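Local coordinates for protein putative primosome component (Streptococcus pyogenes serotype M3, PDB 2QGZ) that probably serves as a DnaI-type helicase loader, an ATP-binding P-loop protein thought to help place the replicative helicase on DNA during primosome assembly, at residues I126-N129 against R133-A136; T185-P190 against D210-V215; L241-R244 against E248-T251. All coordinates share one frame; numbering follows the deposited sequence.

Contact 1: residues I126-N129 against R133-A136; sequences IDVN and RMEA
R133, in the first turn of helix 131-146, reaches back to the loop that leads into its own helix and gives its NE hydrogen to the carbonyl of D127. The bond from R133 NE to D127 O measures 2.6 Å, with an N-H...O angle of 146°. It is therefore short but bent, and the carbonyl oxygen is also tilted out of the guanidinium plane. A bend at chi3 (67°) in an otherwise extended chain turns the guanidinium along the loop toward I126, where I126 CG2 lies at its edge, 3.9 Å from R133 NH2. N129 runs beside the arginine in the same direction, its ND2 3.5 Å from R133 CD, and its amide plane stands nearly perpendicular (86°) to the guanidinium. The residue between D127 and N129, V128, makes an apolar contact with M134. V128 CG1, placed anti to the backbone N, lies 3.6 Å from M134 CA and 4.1 Å from M134 CG. Outside the two segments, the D127 carboxylate forms a salt bridge with R299. Through NE and NH1 the arginine joins two backbone carbonyls, tying the start of the helix to its lead-in loop and to the carbonyl of I163, within the stretch that has the sequence pattern of a Walker A P-loop, while the acid of D127 is directed to the C-terminal residues.

Contact 2: residues T185-P190 against D210-V215; sequences TLLHFP and DAVKNV
This is a buried strand-to-helix packing contact in the P-loop NTPase core: T185 and L187 on strand 184-188 of the parallel sheet meet the short, weakly bonded helix 210-213 and the turn that follows it into the adjacent strand 217-221. T185 and L187, two apart on the strand, both direct CB toward segment 210-215. No direct hydrogen bond joins the segments, and the touching rests on two side-chain pairs and a water. In the first pair, L187 CD1 comes within 3.9 Å of V212 CG2 and is nearly as close to CG1, 4.1 Å between L187 CD1 and V212 CG1, so one leucine methyl meets both valine branches. The two side chains cross at about a right angle. In the second, V215 CG1 approaches T185 OG1 to 3.3 Å, again with the side chains nearly perpendicular. T185 holds its hydroxyl beside the backbone N (chi1 -66°), which turns OG1 toward the helix. There a water lies 2.7 Å from T185 OG1 and donates a hydrogen bond to the carbonyl of A211, 2.6 Å from A211 O. Backbone bonds from T185 to V217 and I219 join the strands directly, while K213 NZ and D210 OD1, 3.1 Å apart, form a salt bridge whose hydrogen bond is weak, within segment 210-215. The seam is thus mainly apolar, with one wet point: the water gives the buried threonine hydroxyl a polar partner and carries its link to a helix carbonyl that the side chain does not reach itself.

Contact 3: residues L241-R244 against E248-T251; sequences LQYR and ELPT
With CG beside its backbone N (chi1 -69°), an extended chi2 and a bend at chi3 (76°), R244 swings its guanidinium off helix 237-247 and alongside the segment that leaves it. Two N-H groups then donate at the guanidinium edge: R244 NE to T251 OG1 at 2.8 Å and R244 NH2 to P250 O at 2.9 Å. Both acceptors lie within a few degrees of the guanidinium plane, although NH2 approaches the P250 carbonyl from above that carbonyl's plane. The hydroxyl of T251 is used twice, since it also donates to L249 O, 2.9 Å from OG1. L249 CB sits over one face of the guanidinium, toward its rim, 3.4 Å from R244 NH2, and L249 CD1 extends to Y243 CE1 at 4.1 Å. The backbone closes the helix end: L249 N bonds to R244 O at 3.0 Å, almost straight at 170°, and positive phi at E248, together with bonds back into the last turn, makes a Schellman motif. Beyond the segments, R244 NH1 bonds to the carbonyls of K213 and V215, while Y243 OH meets N214 OD1. The guanidinium is therefore held by hydroxyl and carbonyl oxygens, with no carboxylate among these partners. Such neutral oxygens would be expected to disperse its charge in a buried place, and they fix the turn that carries the chain from helix 237-247 into strand 251-255.

Contact 2 is the most buried of the three, its centre about 9 Å from the chain's centre; the centre of contact 3, partly buried, lies about 12 Å from it, and that of contact 1 about 17 Å, on the opposite side. Contacts 1 and 3 are both local, each joining a helix to its flanking loop through an arginine, on a backbone carbonyl in contact 1 and on a hydroxyl plus a carbonyl in contact 3, at the helix start and the helix end respectively. Contact 2 spans more sequence and relies on methyl packing and a water. Contacts 2 and 3 touch, so Y243 and R244 of helix 237-247 also hold the turn of 210-215, whereas contact 1 touches neither.

Contact 1: residues I126-N129 against R133-A136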
loop_
_atom_site.group_PDB
_atom_site.type_symbol
_atom_site.label_atom_id
_atom_site.label_comp_id
_atom_site.label_asym_id
_atom_site.label_seq_id
_atom_site.Cartn_x
_atom_site.Cartn_y
_atom_site.Cartn_z
ATOM N N ILE A 126 -2.363 -8.482 -14.203
ATOM C CA ILE A 126 -1.333 -9.038 -13.324
ATOM C C ILE A 126 -0.873 -10.437 -13.733
ATOM O O ILE A 126 -1.688 -11.344 -13.902
ATOM C CB ILE A 126 -1.837 -9.108 -11.856
ATOM C CG1 ILE A 126 -2.305 -7.727 -11.392
ATOM C CG2 ILE A 126 -0.746 -9.642 -10.959
ATOM C CD1 ILE A 126 -1.312 -6.597 -11.650
ATOM N N ASP A 127 0.433 -10.615 -13.892
ATOM C CA ASP A 127 0.961 -11.923 -14.263
ATOM C C ASP A 127 1.082 -12.808 -13.033
ATOM O O ASP A 127 1.645 -12.399 -12.016
ATOM C CB ASP A 127 2.346 -11.808 -14.922
ATOM C CG ASP A 127 2.284 -11.295 -16.368
ATOM O OD1 ASP A 127 1.385 -11.723 -17.124
ATOM O OD2 ASP A 127 3.147 -10.480 -16.748
ATOM N N VAL A 128 0.531 -14.013 -13.132
ATOM C CA VAL A 128 0.586 -14.991 -12.055
ATOM C C VAL A 128 1.298 -16.200 -12.656
ATOM O O VAL A 128 0.691 -17.232 -12.927
ATOM C CB VAL A 128 -0.833 -15.396 -11.577
ATOM C CG1 VAL A 128 -0.735 -16.218 -10.304
ATOM C CG2 VAL A 128 -1.685 -14.153 -11.341
ATOM N N ASN A 129 2.602 -16.052 -12.856
ATOM C CA ASN A 129 3.425 -17.090 -13.457
ATOM C C ASN A 129 4.604 -17.520 -12.570
ATOM O O ASN A 129 5.639 -17.962 -13.072
ATOM C CB ASN A 129 3.932 -16.572 -14.810
ATOM C CG ASN A 129 4.563 -15.183 -14.703
ATOM O OD1 ASN A 129 4.933 -14.565 -15.712
ATOM N ND2 ASN A 129 4.688 -14.689 -13.476
ATOM N N ARG A 133 4.112 -15.153 -7.014
ATOM C CA ARG A 133 3.011 -14.349 -7.524
ATOM C C ARG A 133 1.694 -15.091 -7.330
ATOM O O ARG A 133 0.644 -14.481 -7.171
ATOM C CB ARG A 133 3.255 -13.991 -8.995
ATOM C CG ARG A 133 4.580 -13.237 -9.176
ATOM C CD ARG A 133 4.787 -12.665 -10.572
ATOM N NE ARG A 133 3.824 -11.604 -10.807
ATOM C CZ ARG A 133 4.125 -10.319 -10.888
ATOM N NH1 ARG A 133 5.381 -9.913 -10.762
ATOM N NH2 ARG A 133 3.155 -9.437 -11.075
ATOM N N MET A 134 1.759 -16.413 -7.318
ATOM C CA MET A 134 0.572 -17.237 -7.097
ATOM C C MET A 134 0.124 -16.964 -5.663
ATOM O O MET A 134 -1.052 -16.752 -5.397
ATOM C CB MET A 134 0.931 -18.710 -7.238
ATOM C CG MET A 134 -0.082 -19.563 -7.980
ATOM S SD MET A 134 0.589 -21.243 -8.257
ATOM C CE MET A 134 1.772 -20.954 -9.600
ATOM N N GLU A 135 1.087 -16.966 -4.745
ATOM C CA GLU A 135 0.822 -16.718 -3.334
ATOM C C GLU A 135 0.311 -15.297 -3.093
ATOM O O GLU A 135 -0.731 -15.112 -2.467
ATOM C CB GLU A 135 2.094 -16.965 -2.508
ATOM C CG GLU A 135 2.447 -18.433 -2.318
ATOM C CD GLU A 135 3.812 -18.644 -1.653
ATOM O OE1 GLU A 135 4.853 -18.428 -2.319
ATOM O OE2 GLU A 135 3.847 -19.021 -0.459
ATOM N N ALA A 136 1.032 -14.299 -3.600
ATOM C CA ALA A 136 0.630 -12.907 -3.426
ATOM C C ALA A 136 -0.736 -12.624 -4.060
ATOM O O ALA A 136 -1.572 -11.954 -3.465
ATOM C CB ALA A 136 1.689 -11.968 -4.012
#

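Contact 2: residues T185-P190 against D210-V215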
loop_
_atom_site.group_PDB
_atom_site.type_symbol
_atom_site.label_atom_id
_atom_site.label_comp_id
_atom_site.label_asym_id
_atom_site.label_seq_id
_atom_site.Cartn_x
_atom_site.Cartn_y
_atom_site.Cartn_z
ATOM N N THR A 185 -6.456 4.595 -1.218
ATOM C CA THR A 185 -5.506 5.645 -1.526
ATOM C C THR A 185 -4.161 4.992 -1.771
ATOM O O THR A 185 -3.668 4.226 -0.939
ATOM C CB THR A 185 -5.356 6.660 -0.383
ATOM O OG1 THR A 185 -6.583 7.378 -0.221
ATOM C CG2 THR A 185 -4.241 7.653 -0.697
ATOM N N LEU A 186 -3.590 5.281 -2.935
ATOM C CA LEU A 186 -2.284 4.761 -3.315
ATOM C C LEU A 186 -1.364 5.962 -3.155
ATOM O O LEU A 186 -1.553 6.989 -3.792
ATOM C CB LEU A 186 -2.316 4.292 -4.767
ATOM C CG LEU A 186 -3.369 3.221 -5.059
ATOM C CD1 LEU A 186 -3.650 3.149 -6.551
ATOM C CD2 LEU A 186 -2.873 1.893 -4.549
ATOM N N LEU A 187 -0.364 5.825 -2.303
ATOM C CA LEU A 187 0.536 6.927 -2.022
ATOM C C LEU A 187 2.010 6.582 -2.196
ATOM O O LEU A 187 2.481 5.569 -1.687
ATOM C CB LEU A 187 0.252 7.401 -0.596
ATOM C CG LEU A 187 1.157 8.379 0.141
ATOM C CD1 LEU A 187 0.338 9.097 1.201
ATOM C CD2 LEU A 187 2.336 7.636 0.769
ATOM N N HIS A 188 2.738 7.421 -2.924
ATOM C CA HIS A 188 4.164 7.191 -3.121
ATOM C C HIS A 188 4.855 7.834 -1.921
ATOM O O HIS A 188 5.059 9.047 -1.896
ATOM C CB HIS A 188 4.643 7.839 -4.420
ATOM C CG HIS A 188 6.051 7.486 -4.783
ATOM N ND1 HIS A 188 7.055 8.426 -4.881
ATOM C CD2 HIS A 188 6.626 6.290 -5.057
ATOM C CE1 HIS A 188 8.188 7.823 -5.202
ATOM N NE2 HIS A 188 7.954 6.527 -5.314
ATOM N N PHE A 189 5.211 7.014 -0.935
ATOM C CA PHE A 189 5.829 7.502 0.296
ATOM C C PHE A 189 6.982 8.503 0.165
ATOM O O PHE A 189 6.927 9.589 0.746
ATOM C CB PHE A 189 6.287 6.335 1.180
ATOM C CG PHE A 189 6.626 6.756 2.576
ATOM C CD1 PHE A 189 5.628 7.201 3.439
ATOM C CD2 PHE A 189 7.950 6.779 3.011
ATOM C CE1 PHE A 189 5.944 7.669 4.711
ATOM C CE2 PHE A 189 8.277 7.245 4.287
ATOM C CZ PHE A 189 7.274 7.691 5.134
ATOM N N PRO A 190 8.047 8.151 -0.578
ATOM C CA PRO A 190 9.174 9.083 -0.730
ATOM C C PRO A 190 8.750 10.514 -1.105
ATOM O O PRO A 190 9.350 11.482 -0.638
ATOM C CB PRO A 190 10.020 8.422 -1.810
ATOM C CG PRO A 190 9.807 6.960 -1.533
ATOM C CD PRO A 190 8.312 6.887 -1.290
ATOM N N ASP A 210 -4.637 14.293 6.907
ATOM C CA ASP A 210 -5.975 13.902 7.334
ATOM C C ASP A 210 -6.727 13.174 6.233
ATOM O O ASP A 210 -7.591 12.341 6.503
ATOM C CB ASP A 210 -6.790 15.116 7.773
ATOM C CG ASP A 210 -6.768 15.315 9.275
ATOM O OD1 ASP A 210 -6.885 14.308 10.009
ATOM O OD2 ASP A 210 -6.652 16.477 9.717
ATOM N N ALA A 211 -6.400 13.492 4.988
ATOM C CA ALA A 211 -7.054 12.855 3.856
ATOM C C ALA A 211 -6.458 11.475 3.639
ATOM O O ALA A 211 -6.964 10.681 2.851
ATOM C CB ALA A 211 -6.865 13.702 2.604
ATOM N N VAL A 212 -5.389 11.187 4.364
ATOM C CA VAL A 212 -4.685 9.926 4.219
ATOM C C VAL A 212 -4.851 8.924 5.360
ATOM O O VAL A 212 -5.022 7.732 5.118
ATOM C CB VAL A 212 -3.174 10.214 3.992
ATOM C CG1 VAL A 212 -2.327 9.020 4.359
ATOM C CG2 VAL A 212 -2.949 10.607 2.545
ATOM N N LYS A 213 -4.816 9.392 6.601
ATOM C CA LYS A 213 -4.912 8.473 7.724
ATOM C C LYS A 213 -6.252 7.792 7.961
ATOM O O LYS A 213 -6.293 6.719 8.551
ATOM C CB LYS A 213 -4.464 9.159 9.018
ATOM C CG LYS A 213 -5.393 10.224 9.556
ATOM C CD LYS A 213 -4.976 10.580 10.977
ATOM C CE LYS A 213 -5.723 11.789 11.517
ATOM N NZ LYS A 213 -7.195 11.629 11.438
ATOM N N ASN A 214 -7.348 8.385 7.509
ATOM C CA ASN A 214 -8.637 7.754 7.752
ATOM C C ASN A 214 -9.273 7.045 6.557
ATOM O O ASN A 214 -10.422 6.611 6.644
ATOM C CB ASN A 214 -9.628 8.771 8.344
ATOM C CG ASN A 214 -10.811 8.094 9.049
ATOM O OD1 ASN A 214 -10.618 7.221 9.901
ATOM N ND2 ASN A 214 -12.036 8.496 8.697
ATOM N N VAL A 215 -8.550 6.908 5.447
ATOM C CA VAL A 215 -9.121 6.216 4.298
ATOM C C VAL A 215 -9.296 4.733 4.631
ATOM O O VAL A 215 -8.496 4.151 5.360
ATOM C CB VAL A 215 -8.245 6.361 3.043
ATOM C CG1 VAL A 215 -8.178 7.831 2.636
ATOM C CG2 VAL A 215 -6.848 5.795 3.300
HETATM O O HOH W 1 -6.575 10.040 0.320
#

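Contact 3: residues L241-R244 against E248-T251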
loop_
_atom_site.group_PDB
_atom_site.type_symbol
_atom_site.label_atom_id
_atom_site.label_comp_id
_atom_site.label_asym_id
_atom_site.label_seq_id
_atom_site.Cartn_x
_atom_site.Cartn_y
_atom_site.Cartn_z
ATOM N N LEU A 241 0.468 5.377 11.185
ATOM C CA LEU A 241 0.375 3.947 11.428
ATOM C C LEU A 241 -0.298 3.681 12.772
ATOM O O LEU A 241 -1.204 2.841 12.871
ATOM C CB LEU A 241 1.770 3.312 11.364
ATOM C CG LEU A 241 2.174 2.587 10.061
ATOM C CD1 LEU A 241 1.482 3.177 8.842
ATOM C CD2 LEU A 241 3.693 2.638 9.905
ATOM N N GLN A 242 0.120 4.413 13.800
ATOM C CA GLN A 242 -0.452 4.262 15.138
ATOM C C GLN A 242 -1.966 4.421 15.086
ATOM O O GLN A 242 -2.708 3.608 15.623
ATOM C CB GLN A 242 0.130 5.318 16.070
ATOM C CG GLN A 242 -0.451 5.310 17.446
ATOM C CD GLN A 242 0.211 6.337 18.340
ATOM O OE1 GLN A 242 0.307 6.154 19.550
ATOM N NE2 GLN A 242 0.657 7.432 17.748
ATOM N N TYR A 243 -2.422 5.474 14.424
ATOM C CA TYR A 243 -3.843 5.729 14.300
ATOM C C TYR A 243 -4.578 4.633 13.529
ATOM O O TYR A 243 -5.710 4.286 13.875
ATOM C CB TYR A 243 -4.059 7.077 13.619
ATOM C CG TYR A 243 -5.487 7.344 13.222
ATOM C CD1 TYR A 243 -5.955 6.982 11.959
ATOM C CD2 TYR A 243 -6.369 7.972 14.102
ATOM C CE1 TYR A 243 -7.272 7.241 11.578
ATOM C CE2 TYR A 243 -7.687 8.245 13.736
ATOM C CZ TYR A 243 -8.134 7.874 12.473
ATOM O OH TYR A 243 -9.438 8.121 12.108
ATOM N N ARG A 244 -3.951 4.086 12.487
ATOM C CA ARG A 244 -4.612 3.040 11.723
ATOM C C ARG A 244 -4.635 1.735 12.518
ATOM O O ARG A 244 -5.540 0.917 12.346
ATOM C CB ARG A 244 -3.960 2.878 10.337
ATOM C CG ARG A 244 -4.219 4.084 9.421
ATOM C CD ARG A 244 -3.612 3.926 8.015
ATOM N NE ARG A 244 -4.387 3.013 7.181
ATOM C CZ ARG A 244 -5.556 3.308 6.617
ATOM N NH1 ARG A 244 -6.103 4.501 6.785
ATOM N NH2 ARG A 244 -6.191 2.399 5.893
ATOM N N GLU A 248 -8.166 0.092 13.336
ATOM C CA GLU A 248 -8.326 -1.155 12.584
ATOM C C GLU A 248 -8.580 -0.886 11.103
ATOM O O GLU A 248 -9.568 -1.347 10.535
ATOM C CB GLU A 248 -9.476 -1.993 13.164
ATOM C CG GLU A 248 -9.322 -2.311 14.650
ATOM C CD GLU A 248 -10.501 -3.093 15.226
ATOM O OE1 GLU A 248 -11.665 -2.758 14.911
ATOM O OE2 GLU A 248 -10.263 -4.038 16.010
ATOM N N LEU A 249 -7.688 -0.125 10.485
ATOM C CA LEU A 249 -7.811 0.193 9.073
ATOM C C LEU A 249 -6.674 -0.518 8.305
ATOM O O LEU A 249 -5.490 -0.294 8.569
ATOM C CB LEU A 249 -7.757 1.713 8.875
ATOM C CG LEU A 249 -8.880 2.551 9.522
ATOM C CD1 LEU A 249 -8.582 4.029 9.361
ATOM C CD2 LEU A 249 -10.220 2.230 8.879
ATOM N N PRO A 250 -7.033 -1.398 7.351
ATOM C CA PRO A 250 -6.094 -2.167 6.524
ATOM C C PRO A 250 -5.042 -1.268 5.885
ATOM O O PRO A 250 -5.373 -0.271 5.243
ATOM C CB PRO A 250 -6.999 -2.809 5.478
ATOM C CG PRO A 250 -8.326 -2.917 6.186
ATOM C CD PRO A 250 -8.418 -1.594 6.883
ATOM N N THR A 251 -3.777 -1.636 6.037
ATOM C CA THR A 251 -2.685 -0.841 5.503
ATOM C C THR A 251 -1.705 -1.737 4.767
ATOM O O THR A 251 -1.270 -2.759 5.296
ATOM C CB THR A 251 -1.976 -0.124 6.651
ATOM O OG1 THR A 251 -2.958 0.578 7.428
ATOM C CG2 THR A 251 -0.933 0.854 6.128
#